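Epf (Streptococcus pyogenes, PDB 4ES8) is a cell-surface adhesin that binds to cells through an N-terminal domain containing a carbohydrate-binding module. Local coordinates at residues T93-S98 with S192-K197; Q122-I127 with G200-E205; E246-S251 with V293-K298; K286-L291 with F308-I313; K102-S107 with G134-K139. One frame throughout, in Å; residues are numbered along the deposited sequence.

Contact 1 (T93-S98 with S192-K197); sequences TTAPYS and SKVEKK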
# COMPACT_ATOMS: atom_id res chain seq x y z
N THR A 93 31.25 -9.88 12.17
CA THR A 93 30.76 -9.12 11.01
C THR A 93 31.88 -8.29 10.40
O THR A 93 32.62 -7.65 11.14
CB THR A 93 29.64 -8.14 11.46
OG1 THR A 93 28.52 -8.88 11.95
CG2 THR A 93 29.14 -7.22 10.34
N THR A 94 31.99 -8.28 9.06
CA THR A 94 32.91 -7.40 8.36
C THR A 94 32.14 -6.16 8.01
O THR A 94 31.21 -6.22 7.19
CB THR A 94 33.52 -8.07 7.12
OG1 THR A 94 34.24 -9.24 7.53
CG2 THR A 94 34.46 -7.11 6.33
N ALA A 95 32.50 -5.03 8.60
CA ALA A 95 31.78 -3.80 8.37
C ALA A 95 32.39 -2.95 7.26
O ALA A 95 33.61 -3.04 7.06
CB ALA A 95 31.72 -3.00 9.67
N PRO A 96 31.60 -2.10 6.57
CA PRO A 96 30.14 -1.95 6.70
C PRO A 96 29.38 -3.17 6.18
O PRO A 96 29.85 -3.88 5.28
CB PRO A 96 29.81 -0.69 5.87
CG PRO A 96 31.14 -0.11 5.42
CD PRO A 96 32.14 -1.24 5.50
N TYR A 97 28.22 -3.43 6.79
CA TYR A 97 27.41 -4.60 6.46
C TYR A 97 25.96 -4.29 6.79
O TYR A 97 25.69 -3.65 7.81
CB TYR A 97 27.91 -5.79 7.28
CG TYR A 97 27.12 -7.06 7.12
CD1 TYR A 97 27.29 -7.87 6.01
CD2 TYR A 97 26.27 -7.50 8.13
CE1 TYR A 97 26.60 -9.08 5.89
CE2 TYR A 97 25.54 -8.68 8.01
CZ TYR A 97 25.72 -9.47 6.88
OH TYR A 97 25.06 -10.67 6.76
N SER A 98 25.04 -4.75 5.94
CA SER A 98 23.64 -4.47 6.17
C SER A 98 22.76 -5.69 6.02
O SER A 98 22.96 -6.48 5.09
CB SER A 98 23.15 -3.39 5.19
OG SER A 98 21.74 -3.24 5.22
N SER A 192 18.81 -2.23 8.10
CA SER A 192 19.72 -1.76 9.16
C SER A 192 21.14 -2.01 8.74
O SER A 192 21.39 -2.79 7.81
CB SER A 192 19.41 -2.44 10.50
OG SER A 192 19.52 -3.85 10.45
N LYS A 193 22.08 -1.33 9.39
CA LYS A 193 23.47 -1.55 9.04
C LYS A 193 24.38 -1.18 10.18
O LYS A 193 23.99 -0.42 11.08
CB LYS A 193 23.85 -0.81 7.75
CG LYS A 193 24.11 0.67 7.90
CD LYS A 193 24.80 1.19 6.62
CE LYS A 193 24.79 2.68 6.50
NZ LYS A 193 25.33 3.11 5.18
N VAL A 194 25.61 -1.72 10.12
CA VAL A 194 26.71 -1.34 11.02
C VAL A 194 27.79 -0.74 10.13
O VAL A 194 28.04 -1.26 9.03
CB VAL A 194 27.23 -2.50 11.91
CG1 VAL A 194 26.17 -2.90 12.94
CG2 VAL A 194 27.68 -3.72 11.10
N GLU A 195 28.44 0.33 10.60
CA GLU A 195 29.54 0.98 9.88
C GLU A 195 30.88 0.50 10.37
O GLU A 195 31.87 0.62 9.65
CB GLU A 195 29.49 2.52 10.05
CG GLU A 195 28.25 3.16 9.48
CD GLU A 195 28.32 3.61 8.05
OE1 GLU A 195 29.16 3.09 7.28
OE2 GLU A 195 27.52 4.50 7.68
N LYS A 196 30.95 0.03 11.63
CA LYS A 196 32.20 -0.44 12.17
C LYS A 196 31.98 -1.80 12.80
O LYS A 196 30.85 -2.19 13.08
CB LYS A 196 32.85 0.58 13.13
CG LYS A 196 32.14 0.84 14.43
CD LYS A 196 33.04 1.68 15.33
CE LYS A 196 32.26 2.44 16.36
NZ LYS A 196 33.05 3.52 17.00
N LYS A 197 33.06 -2.56 12.95
CA LYS A 197 32.99 -3.90 13.49
C LYS A 197 32.38 -3.88 14.91
O LYS A 197 32.88 -3.15 15.77
CB LYS A 197 34.38 -4.53 13.50
CG LYS A 197 34.36 -6.04 13.57
CD LYS A 197 35.70 -6.65 13.09
CE LYS A 197 35.54 -8.06 12.58
NZ LYS A 197 35.66 -8.12 11.10
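Val194 and Lys197 close on Thr93 and Ala95 at one end of an antiparallel sheet, where strand 97-105 begins and strand 186-194 runs out, in what is probably the beta-sandwich of the carbohydrate-binding module. Tyr97 and Val194 make the hydrogen-bonded pair that starts the pairing, with Tyr97 N 3.1 Å from Val194 O and Val194 N 3.0 Å from Tyr97 O. From this pair the Val194 side chain reaches out tip to tip with that of Thr93, CG2 to CG2 at 3.9 Å, and it also packs on Ile127 and Leu202. The hydroxyl of Thr93 is taken by the carbonyl of Lys90.

Beyond the last paired residue both chains turn into loops, and a cis peptide bond joins Ala95 to Pro96. The methyl of Ala95 presses on the backbone that follows Glu195, CB lying 3.4 Å from Lys196 C and 3.6 Å from Lys197 N. Lys197 then runs its aliphatic chain past the carbonyl of Thr93 and bends at its last torsion (chi4 107°), which lets NZ donate to Thr93 O at 3.1 Å from 47° above the carbonyl plane. This lysine is exposed and touches a crystal neighbour, whereas the other end of the contact is buried: there Ser98 OG, also hydrogen-bonded to Tyr52 OH, donates to Ser192 O at 2.7 Å.

Contact 2 (Q122-I127 with G200-E205); sequences QIASGI and GDLDVE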
# COMPACT_ATOMS: atom_id res chain seq x y z
N GLN A 122 13.95 -1.81 19.81
CA GLN A 122 15.33 -1.51 20.18
C GLN A 122 16.23 -1.33 18.97
O GLN A 122 16.11 -2.06 17.99
CB GLN A 122 15.91 -2.63 21.07
CG GLN A 122 16.07 -3.98 20.36
CD GLN A 122 16.33 -5.04 21.38
OE1 GLN A 122 17.45 -5.19 21.88
NE2 GLN A 122 15.27 -5.75 21.75
N ILE A 123 17.11 -0.34 19.05
CA ILE A 123 18.16 -0.10 18.07
C ILE A 123 19.45 -0.07 18.85
O ILE A 123 19.72 0.90 19.58
CB ILE A 123 18.01 1.18 17.21
CG1 ILE A 123 16.66 1.20 16.45
CG2 ILE A 123 19.21 1.27 16.22
CD1 ILE A 123 16.34 2.62 15.88
N ALA A 124 20.29 -1.09 18.68
CA ALA A 124 21.58 -1.09 19.39
C ALA A 124 22.46 0.10 19.00
O ALA A 124 22.38 0.60 17.87
CB ALA A 124 22.35 -2.37 19.07
N SER A 125 23.33 0.54 19.93
CA SER A 125 24.30 1.56 19.60
C SER A 125 25.17 1.03 18.44
O SER A 125 25.63 -0.13 18.48
CB SER A 125 25.14 1.87 20.83
OG SER A 125 26.10 2.86 20.52
N GLY A 126 25.34 1.84 17.40
CA GLY A 126 26.13 1.43 16.23
C GLY A 126 25.27 1.01 15.06
O GLY A 126 25.79 0.86 13.95
N ILE A 127 23.97 0.79 15.29
CA ILE A 127 23.09 0.40 14.18
C ILE A 127 22.36 1.63 13.65
O ILE A 127 21.84 2.46 14.43
CB ILE A 127 22.07 -0.70 14.60
CG1 ILE A 127 22.80 -2.02 14.99
CG2 ILE A 127 21.02 -0.93 13.49
CD1 ILE A 127 21.87 -3.14 15.41
N GLY A 200 30.24 -6.33 20.49
CA GLY A 200 29.32 -7.25 21.15
C GLY A 200 28.10 -7.45 20.26
O GLY A 200 28.01 -6.82 19.21
N ASP A 201 27.17 -8.32 20.68
CA ASP A 201 25.94 -8.53 19.90
C ASP A 201 25.16 -7.23 19.77
O ASP A 201 24.89 -6.59 20.79
CB ASP A 201 25.04 -9.57 20.56
CG ASP A 201 25.56 -10.99 20.56
OD1 ASP A 201 26.50 -11.27 19.78
OD2 ASP A 201 25.02 -11.81 21.32
N LEU A 202 24.83 -6.84 18.54
CA LEU A 202 24.05 -5.62 18.33
C LEU A 202 22.70 -6.00 17.74
O LEU A 202 22.65 -6.49 16.60
CB LEU A 202 24.78 -4.63 17.40
CG LEU A 202 26.20 -4.21 17.81
CD1 LEU A 202 26.72 -3.15 16.85
CD2 LEU A 202 26.27 -3.69 19.28
N ASP A 203 21.60 -5.75 18.49
CA ASP A 203 20.27 -6.13 18.03
C ASP A 203 19.39 -4.97 17.61
O ASP A 203 19.45 -3.90 18.19
CB ASP A 203 19.51 -6.89 19.13
CG ASP A 203 20.16 -8.18 19.58
OD1 ASP A 203 21.10 -8.64 18.89
OD2 ASP A 203 19.72 -8.73 20.61
N VAL A 204 18.54 -5.21 16.60
CA VAL A 204 17.56 -4.22 16.12
C VAL A 204 16.26 -4.97 15.90
O VAL A 204 16.30 -6.05 15.31
CB VAL A 204 18.04 -3.40 14.89
CG1 VAL A 204 18.43 -4.29 13.69
CG2 VAL A 204 16.99 -2.35 14.49
N GLU A 205 15.14 -4.42 16.37
CA GLU A 205 13.84 -5.09 16.27
C GLU A 205 12.77 -4.17 15.72
O GLU A 205 12.75 -2.98 16.06
CB GLU A 205 13.43 -5.58 17.68
CG GLU A 205 12.10 -6.32 17.74
CD GLU A 205 11.67 -6.59 19.16
OE1 GLU A 205 11.19 -5.64 19.82
OE2 GLU A 205 11.82 -7.75 19.63
O HOH W 1 19.48 -3.48 20.90
O HOH W 2 12.67 -3.95 21.22
O HOH W 3 18.90 -7.39 22.82
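Gln122 and Asp203 run alongside each other in the same direction, and their polar groups are joined largely through water. One water donates both to Gln122 OE1 and, at 2.7 Å, to Asp203 O; a second donates to the same OE1 and to Asp203 OD2, so the amide oxygen accepts two bonds. At the other end of the amide, a third water accepts from Gln122 NE2 and Gln122 N and donates to Glu205 OE1 at 2.6 Å. Asp203 OD1 forms a salt bridge with Arg88.

The backbone groups are met directly. Glu205 N donates to Gln122 O at 3.0 Å, and Ala124 N to Asp203 O, also at 3.0 Å, giving that carbonyl a second donor beside its water. Within the type II turn from Ala124 to Ile127, Ile127 N bonds Ala124 O, and Gly126 takes the positive phi (102°) that the turn requires.

On the apolar side, Ile127 CD1 lies 3.8 Å from Leu202 CB and 3.9 Å from Val204 CB, the Ile127 and Leu202 side chains passing each other as they run opposite ways. The turn hands the chain from strand 113-123 in one sheet to strand 127-135 in the other, a connection between facing sheets characteristic of a beta-sandwich.

Contact 3 (E246-S251 with V293-K298); sequences EGDEIS and VSIKQK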
# COMPACT_ATOMS: atom_id res chain seq x y z
N GLU A 246 -10.50 2.98 -9.81
CA GLU A 246 -10.86 1.63 -9.38
C GLU A 246 -11.25 1.58 -7.91
O GLU A 246 -10.53 2.11 -7.04
CB GLU A 246 -9.64 0.73 -9.61
CG GLU A 246 -9.84 -0.73 -9.28
CD GLU A 246 -8.65 -1.61 -9.61
OE1 GLU A 246 -7.62 -1.10 -10.11
OE2 GLU A 246 -8.74 -2.82 -9.31
N GLY A 247 -12.36 0.90 -7.63
CA GLY A 247 -12.80 0.69 -6.25
C GLY A 247 -13.77 1.73 -5.73
O GLY A 247 -14.34 1.53 -4.66
N ASP A 248 -13.94 2.85 -6.44
CA ASP A 248 -14.91 3.85 -5.99
C ASP A 248 -16.32 3.38 -6.30
O ASP A 248 -16.60 2.94 -7.43
CB ASP A 248 -14.63 5.20 -6.67
CG ASP A 248 -13.40 5.93 -6.17
OD1 ASP A 248 -12.56 5.28 -5.50
OD2 ASP A 248 -13.27 7.13 -6.45
N GLU A 249 -17.20 3.48 -5.31
CA GLU A 249 -18.60 3.10 -5.42
C GLU A 249 -19.42 4.36 -5.62
O GLU A 249 -19.48 5.19 -4.71
CB GLU A 249 -19.04 2.34 -4.16
CG GLU A 249 -20.51 1.96 -4.19
CD GLU A 249 -21.08 1.54 -2.85
OE1 GLU A 249 -21.32 2.42 -1.99
OE2 GLU A 249 -21.28 0.32 -2.67
N ILE A 250 -20.02 4.52 -6.80
CA ILE A 250 -20.84 5.70 -7.11
C ILE A 250 -22.32 5.41 -6.85
O ILE A 250 -22.86 4.49 -7.46
CB ILE A 250 -20.64 6.16 -8.58
CG1 ILE A 250 -19.15 6.44 -8.90
CG2 ILE A 250 -21.52 7.39 -8.87
CD1 ILE A 250 -18.87 6.54 -10.39
N SER A 251 -22.97 6.21 -5.99
CA SER A 251 -24.41 6.09 -5.75
C SER A 251 -25.09 7.32 -6.34
O SER A 251 -24.65 8.44 -6.08
CB SER A 251 -24.70 5.97 -4.26
OG SER A 251 -24.17 4.75 -3.78
N VAL A 293 -25.00 12.74 -6.20
CA VAL A 293 -23.98 11.70 -6.34
C VAL A 293 -23.18 11.64 -5.04
O VAL A 293 -22.70 12.67 -4.57
CB VAL A 293 -23.05 11.95 -7.56
CG1 VAL A 293 -21.89 10.97 -7.56
CG2 VAL A 293 -23.84 11.85 -8.87
N SER A 294 -23.02 10.42 -4.50
CA SER A 294 -22.18 10.15 -3.32
C SER A 294 -21.16 9.09 -3.73
O SER A 294 -21.55 8.09 -4.32
CB SER A 294 -23.02 9.69 -2.14
OG SER A 294 -22.17 9.36 -1.05
N ILE A 295 -19.86 9.30 -3.43
CA ILE A 295 -18.84 8.35 -3.84
C ILE A 295 -18.16 7.78 -2.60
O ILE A 295 -17.62 8.53 -1.78
CB ILE A 295 -17.83 9.01 -4.81
CG1 ILE A 295 -18.56 9.61 -6.06
CG2 ILE A 295 -16.74 8.02 -5.26
CD1 ILE A 295 -17.71 10.42 -7.03
N LYS A 296 -18.15 6.44 -2.49
CA LYS A 296 -17.51 5.78 -1.36
C LYS A 296 -16.31 5.03 -1.87
O LYS A 296 -16.44 4.26 -2.81
CB LYS A 296 -18.49 4.80 -0.70
CG LYS A 296 -17.87 4.03 0.49
CD LYS A 296 -18.86 2.98 1.01
CE LYS A 296 -18.32 2.18 2.16
NZ LYS A 296 -19.04 0.89 2.31
N GLN A 297 -15.12 5.29 -1.28
CA GLN A 297 -13.93 4.53 -1.68
C GLN A 297 -14.06 3.17 -0.96
O GLN A 297 -13.96 3.14 0.26
CB GLN A 297 -12.66 5.29 -1.30
CG GLN A 297 -11.53 5.10 -2.31
CD GLN A 297 -11.24 3.64 -2.54
OE1 GLN A 297 -10.90 2.93 -1.58
NE2 GLN A 297 -11.49 3.13 -3.76
N LYS A 298 -14.32 2.07 -1.70
CA LYS A 298 -14.62 0.80 -1.03
C LYS A 298 -13.48 0.24 -0.21
O LYS A 298 -13.74 -0.46 0.77
CB LYS A 298 -15.07 -0.26 -2.01
CG LYS A 298 -16.45 -0.04 -2.60
CD LYS A 298 -16.65 -1.13 -3.62
CE LYS A 298 -18.07 -1.56 -3.70
NZ LYS A 298 -18.18 -2.72 -4.63
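Lys298 lays its side chain past the carbonyl of Gly247 and then at about a right angle across the side chain of Glu249. Its CB lies 3.3 Å from Gly247 O and CG is equally close to that oxygen, while CG also meets Glu249 CB at 3.8 Å. CD stays within 3.7 Å of Gly247 O; beyond a bend at chi3 (147°), CE lies 3.9 Å from Glu249 OE2 and next to Glu249 CB. At the tip, NZ bonds Thr264 OG1 on the neighbouring strand 259-264. Gly247 O itself accepts from Lys298 N, the bond that closes this end of the strand pair.

Next to it, Gln297 NE2 donates to Asp248 OD1 at 3.0 Å, with the acceptor in the plane of the amide and approached nearly along its C-O axis. Asp248 is gripped further by Arg242 at OD1 and Ser218 at OD2, which satisfy a buried carboxylate. Two hydrogen-bonded pairs, Glu249 with Lys296 and Ser251 with Ser294, carry the register on, the shortest bond being Glu249 N to Lys296 O at 2.7 Å.

Ile250 and Ile295 share the opposite face with Asp248; Ile250 packs on Leu234 and Leu236 of strand 231-237, Ile295 on Leu236. This mostly apolar face, backed by a polar one, is consistent with a beta-sandwich, probably the fibronectin-like domain.

Contact 4 (K286-L291 with F308-I313); sequences KNKEKL and FFEVGI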
# COMPACT_ATOMS: atom_id res chain seq x y z
N LYS A 286 -37.18 14.72 -13.88
CA LYS A 286 -37.83 15.99 -14.14
C LYS A 286 -36.85 17.01 -14.70
O LYS A 286 -35.65 16.96 -14.40
CB LYS A 286 -38.50 16.53 -12.87
CG LYS A 286 -39.75 15.74 -12.50
CD LYS A 286 -40.23 16.01 -11.07
CE LYS A 286 -39.30 15.47 -10.01
NZ LYS A 286 -39.94 15.50 -8.67
N ASN A 287 -37.36 17.94 -15.52
CA ASN A 287 -36.51 18.98 -16.08
C ASN A 287 -35.87 19.80 -14.94
O ASN A 287 -36.54 20.11 -13.95
CB ASN A 287 -37.32 19.89 -17.01
CG ASN A 287 -36.50 20.99 -17.66
OD1 ASN A 287 -35.33 20.81 -18.03
ND2 ASN A 287 -37.10 22.16 -17.79
N LYS A 288 -34.55 20.04 -15.03
CA LYS A 288 -33.79 20.81 -14.04
C LYS A 288 -33.71 20.11 -12.65
O LYS A 288 -33.24 20.72 -11.69
CB LYS A 288 -34.34 22.24 -13.89
CG LYS A 288 -34.17 23.05 -15.17
CD LYS A 288 -34.62 24.50 -15.00
CE LYS A 288 -34.43 25.31 -16.27
NZ LYS A 288 -32.99 25.51 -16.60
N GLU A 289 -34.13 18.82 -12.55
CA GLU A 289 -34.06 18.07 -11.29
C GLU A 289 -32.62 17.96 -10.79
O GLU A 289 -31.74 17.65 -11.58
CB GLU A 289 -34.62 16.65 -11.45
CG GLU A 289 -34.71 15.92 -10.13
CD GLU A 289 -35.45 14.60 -10.12
OE1 GLU A 289 -35.94 14.16 -11.18
OE2 GLU A 289 -35.55 14.02 -9.02
N LYS A 290 -32.40 18.23 -9.49
CA LYS A 290 -31.08 18.14 -8.89
C LYS A 290 -30.84 16.71 -8.44
O LYS A 290 -31.37 16.27 -7.42
CB LYS A 290 -30.94 19.10 -7.69
CG LYS A 290 -30.79 20.56 -8.09
CD LYS A 290 -30.72 21.47 -6.86
CE LYS A 290 -29.39 21.45 -6.14
NZ LYS A 290 -29.43 22.22 -4.87
N LEU A 291 -30.04 15.98 -9.20
CA LEU A 291 -29.66 14.62 -8.81
C LEU A 291 -28.47 14.70 -7.87
O LEU A 291 -27.70 15.66 -7.94
CB LEU A 291 -29.31 13.77 -10.03
CG LEU A 291 -30.38 13.69 -11.15
CD1 LEU A 291 -29.89 12.84 -12.31
CD2 LEU A 291 -31.72 13.11 -10.62
N PHE A 308 -23.97 17.44 -6.57
CA PHE A 308 -25.27 17.64 -7.22
C PHE A 308 -25.09 18.16 -8.62
O PHE A 308 -24.17 18.94 -8.91
CB PHE A 308 -26.12 18.65 -6.42
CG PHE A 308 -26.36 18.27 -4.99
CD1 PHE A 308 -27.46 17.50 -4.63
CD2 PHE A 308 -25.46 18.64 -3.98
CE1 PHE A 308 -27.68 17.13 -3.30
CE2 PHE A 308 -25.67 18.25 -2.66
CZ PHE A 308 -26.78 17.51 -2.32
N PHE A 309 -26.02 17.77 -9.51
CA PHE A 309 -26.04 18.27 -10.86
C PHE A 309 -27.48 18.23 -11.34
O PHE A 309 -28.27 17.42 -10.85
CB PHE A 309 -25.09 17.51 -11.82
CG PHE A 309 -25.51 16.10 -12.17
CD1 PHE A 309 -25.21 15.03 -11.33
CD2 PHE A 309 -26.19 15.83 -13.37
CE1 PHE A 309 -25.61 13.73 -11.66
CE2 PHE A 309 -26.55 14.52 -13.71
CZ PHE A 309 -26.26 13.48 -12.86
N GLU A 310 -27.80 19.10 -12.30
CA GLU A 310 -29.16 19.14 -12.83
C GLU A 310 -29.36 18.28 -14.04
O GLU A 310 -28.51 18.22 -14.92
CB GLU A 310 -29.53 20.57 -13.22
CG GLU A 310 -29.91 21.45 -12.04
CD GLU A 310 -30.33 22.86 -12.40
OE1 GLU A 310 -30.63 23.12 -13.59
OE2 GLU A 310 -30.39 23.71 -11.48
N VAL A 311 -30.55 17.69 -14.13
CA VAL A 311 -31.05 17.02 -15.34
C VAL A 311 -31.30 18.15 -16.35
O VAL A 311 -31.78 19.21 -15.97
CB VAL A 311 -32.35 16.22 -15.05
CG1 VAL A 311 -32.98 15.66 -16.33
CG2 VAL A 311 -32.13 15.11 -14.03
N GLY A 312 -30.98 17.93 -17.60
CA GLY A 312 -31.25 18.95 -18.61
C GLY A 312 -32.10 18.43 -19.74
O GLY A 312 -32.66 17.33 -19.66
N ILE A 313 -32.24 19.25 -20.78
CA ILE A 313 -32.92 18.93 -22.03
C ILE A 313 -31.79 18.60 -23.01
O ILE A 313 -30.85 19.39 -23.12
CB ILE A 313 -33.84 20.11 -22.51
CG1 ILE A 313 -34.94 20.48 -21.47
CG2 ILE A 313 -34.43 19.87 -23.92
CD1 ILE A 313 -36.01 19.35 -21.10
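The Phe309 ring carries Leu291 on one face, CB standing 4.0 Å above the ring plane and offset toward the rim, while Leu291 CD1 approaches CZ of the ring at 3.7 Å. Leu291 O approaches the Phe308 ring obliquely; Lys290 NZ lies roughly above that ring, 5.3 Å from the centroid, at most a weak cation-pi attraction.

Leu291 CD1 also meets Val311 CG2 at 3.6 Å, and Leu252, Ala225 and strand 231-237 complete the apolar cluster. The hairpin strands are joined by Leu291 N to Phe309 O at 2.8 Å and Phe309 N to Leu291 O at 3.1 Å, then by Val311 N to Glu289 O at 2.8 Å. Further on, Lys288 N gives Val311 O a weak bond. Lys286 to Glu289 form a type II turn, braced by Glu289, whose OE1 accepts from Lys286 N and OE2 bonds Ser255 OG.

On the outward face Lys290 and Glu310 cross through their CG atoms, and Lys288 NZ stands 4.5 Å from Glu310 OE1, beyond a salt bridge. Backbone bonds and buried apolar packing therefore hold the contact, and the exposed charges probably add only a diffuse attraction.

Contact 5 (K102-S107 with G134-K139); sequences KVNTKS and GSAFNK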
# COMPACT_ATOMS: atom_id res chain seq x y z
N LYS A 102 12.06 -7.98 4.14
CA LYS A 102 10.91 -7.55 3.38
C LYS A 102 9.69 -8.17 4.01
O LYS A 102 9.60 -9.40 4.11
CB LYS A 102 11.01 -7.94 1.88
CG LYS A 102 11.87 -6.96 1.09
CD LYS A 102 11.81 -7.28 -0.42
CE LYS A 102 12.23 -6.10 -1.23
NZ LYS A 102 11.98 -6.32 -2.70
N VAL A 103 8.78 -7.33 4.48
CA VAL A 103 7.50 -7.79 5.03
C VAL A 103 6.45 -7.48 3.98
O VAL A 103 6.25 -6.32 3.59
CB VAL A 103 7.18 -7.18 6.39
CG1 VAL A 103 5.83 -7.70 6.88
CG2 VAL A 103 8.26 -7.55 7.40
N ASN A 104 5.87 -8.55 3.43
CA ASN A 104 4.96 -8.42 2.30
C ASN A 104 3.58 -7.90 2.65
O ASN A 104 3.10 -8.07 3.78
CB ASN A 104 4.79 -9.77 1.60
CG ASN A 104 5.95 -10.13 0.70
OD1 ASN A 104 6.92 -9.37 0.53
ND2 ASN A 104 5.88 -11.32 0.12
N THR A 105 2.96 -7.24 1.69
CA THR A 105 1.56 -6.85 1.75
C THR A 105 0.74 -7.83 0.91
O THR A 105 1.30 -8.58 0.09
CB THR A 105 1.34 -5.42 1.20
OG1 THR A 105 1.45 -5.44 -0.23
CG2 THR A 105 2.34 -4.39 1.79
N LYS A 106 -0.58 -7.75 1.05
CA LYS A 106 -1.46 -8.41 0.11
C LYS A 106 -1.44 -7.61 -1.20
O LYS A 106 -0.76 -6.56 -1.30
CB LYS A 106 -2.90 -8.47 0.69
CG LYS A 106 -3.03 -9.18 2.05
CD LYS A 106 -2.83 -10.67 1.98
CE LYS A 106 -2.97 -11.33 3.35
NZ LYS A 106 -4.37 -11.22 3.90
N SER A 107 -2.21 -8.05 -2.20
CA SER A 107 -2.25 -7.37 -3.49
C SER A 107 -2.82 -5.96 -3.34
O SER A 107 -3.96 -5.79 -2.85
CB SER A 107 -3.06 -8.17 -4.50
OG SER A 107 -2.90 -7.62 -5.80
N GLY A 134 9.33 -1.60 -1.45
CA GLY A 134 9.95 -2.37 -2.51
C GLY A 134 8.99 -3.38 -3.11
O GLY A 134 7.82 -3.46 -2.72
N SER A 135 9.50 -4.17 -4.06
CA SER A 135 8.72 -5.28 -4.59
C SER A 135 8.45 -6.30 -3.47
O SER A 135 9.20 -6.37 -2.49
CB SER A 135 9.50 -5.98 -5.70
OG SER A 135 10.76 -6.43 -5.23
N ALA A 136 7.40 -7.12 -3.62
CA ALA A 136 7.19 -8.17 -2.63
C ALA A 136 8.31 -9.17 -2.69
O ALA A 136 8.88 -9.41 -3.76
CB ALA A 136 5.86 -8.88 -2.90
N PHE A 137 8.64 -9.78 -1.54
CA PHE A 137 9.55 -10.92 -1.49
C PHE A 137 8.88 -12.00 -2.34
O PHE A 137 7.67 -12.25 -2.18
CB PHE A 137 9.74 -11.36 -0.05
CG PHE A 137 10.31 -12.76 0.12
CD1 PHE A 137 11.52 -13.11 -0.49
CD2 PHE A 137 9.69 -13.69 0.95
CE1 PHE A 137 12.07 -14.39 -0.30
CE2 PHE A 137 10.24 -14.96 1.14
CZ PHE A 137 11.43 -15.30 0.51
N ASN A 138 9.62 -12.53 -3.31
CA ASN A 138 9.01 -13.43 -4.30
C ASN A 138 9.04 -14.93 -3.91
O ASN A 138 8.76 -15.76 -4.77
CB ASN A 138 9.64 -13.18 -5.69
CG ASN A 138 11.00 -13.80 -5.87
OD1 ASN A 138 11.57 -14.35 -4.94
ND2 ASN A 138 11.50 -13.80 -7.12
N LYS A 139 9.32 -15.27 -2.63
CA LYS A 139 9.24 -16.64 -2.12
C LYS A 139 10.24 -17.57 -2.87
O LYS A 139 9.92 -18.73 -3.19
CB LYS A 139 7.79 -17.17 -2.20
CG LYS A 139 6.79 -16.22 -1.55
CD LYS A 139 5.33 -16.63 -1.83
CE LYS A 139 4.87 -17.80 -1.00
NZ LYS A 139 5.23 -17.62 0.42
O HOH W 4 12.42 -3.89 -4.13
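Lys102 NZ donates to Ser135 O at 2.8 Å and to a water at 2.9 Å, with Ser135 OG 2.8 Å away. The same water accepts from Ser135 N, so the ammonium group and the serine backbone share it. The lysine reaches this spot with its chain extended beyond CG; NZ meets the carbonyl of Ser135 from above its plane, 36° out, and that carbonyl accepts a further bond from Ser187 OG.

Asn104 makes the second polar link, and a more directional one. Its amide takes both backbone groups of Phe137: OD1 accepts from Phe137 N at 2.7 Å, in the carbonyl plane and on a lone pair, and ND2 donates to Phe137 O at 3.1 Å, again on a lone pair. A side-chain amide thus plays the part that a neighbouring strand would play, and the two bonds fix its rotation. Ala136 CB and Phe137 CB pack beside OD1, at 3.6 Å and 3.5 Å. Phe137 turns its ring away from Asn104, and Lys139 N stands 3.5 Å above the centre of one ring face.

Strands 97-105 and 127-135 both flank strand 186-194 in one sheet, so this buried contact spans the strand between them, with Lys102 resting on Ser187 and Val189 and Phe137 on Phe43 of strand 41-46.

Overall arrangement
Contacts 1, 2 and 5 belong to the larger sandwich, probably the carbohydrate-binding module, and contacts 3 and 4 to the second, probably fibronectin-like, domain. Contacts 1 and 2, with centres 11 Å apart, touch across the interior: Ser192 OG packs against Val204 CG1 at 3.5 Å, bringing strand 186-194 of one sheet onto strand 202-213 of the other. Contact 5 lies about 25 Å from both, centre to centre, farther along strand 97-105, which it shares with contact 1. Contacts 3 and 4 share strand 290-297 and meet where Val293 CG2 touches Phe309 CE1 at 3.8 Å. Nearest atoms of contacts 3 and 5 are about 8 Å apart, whereas the centres of contacts 1 and 4 are separated by about 68 Å.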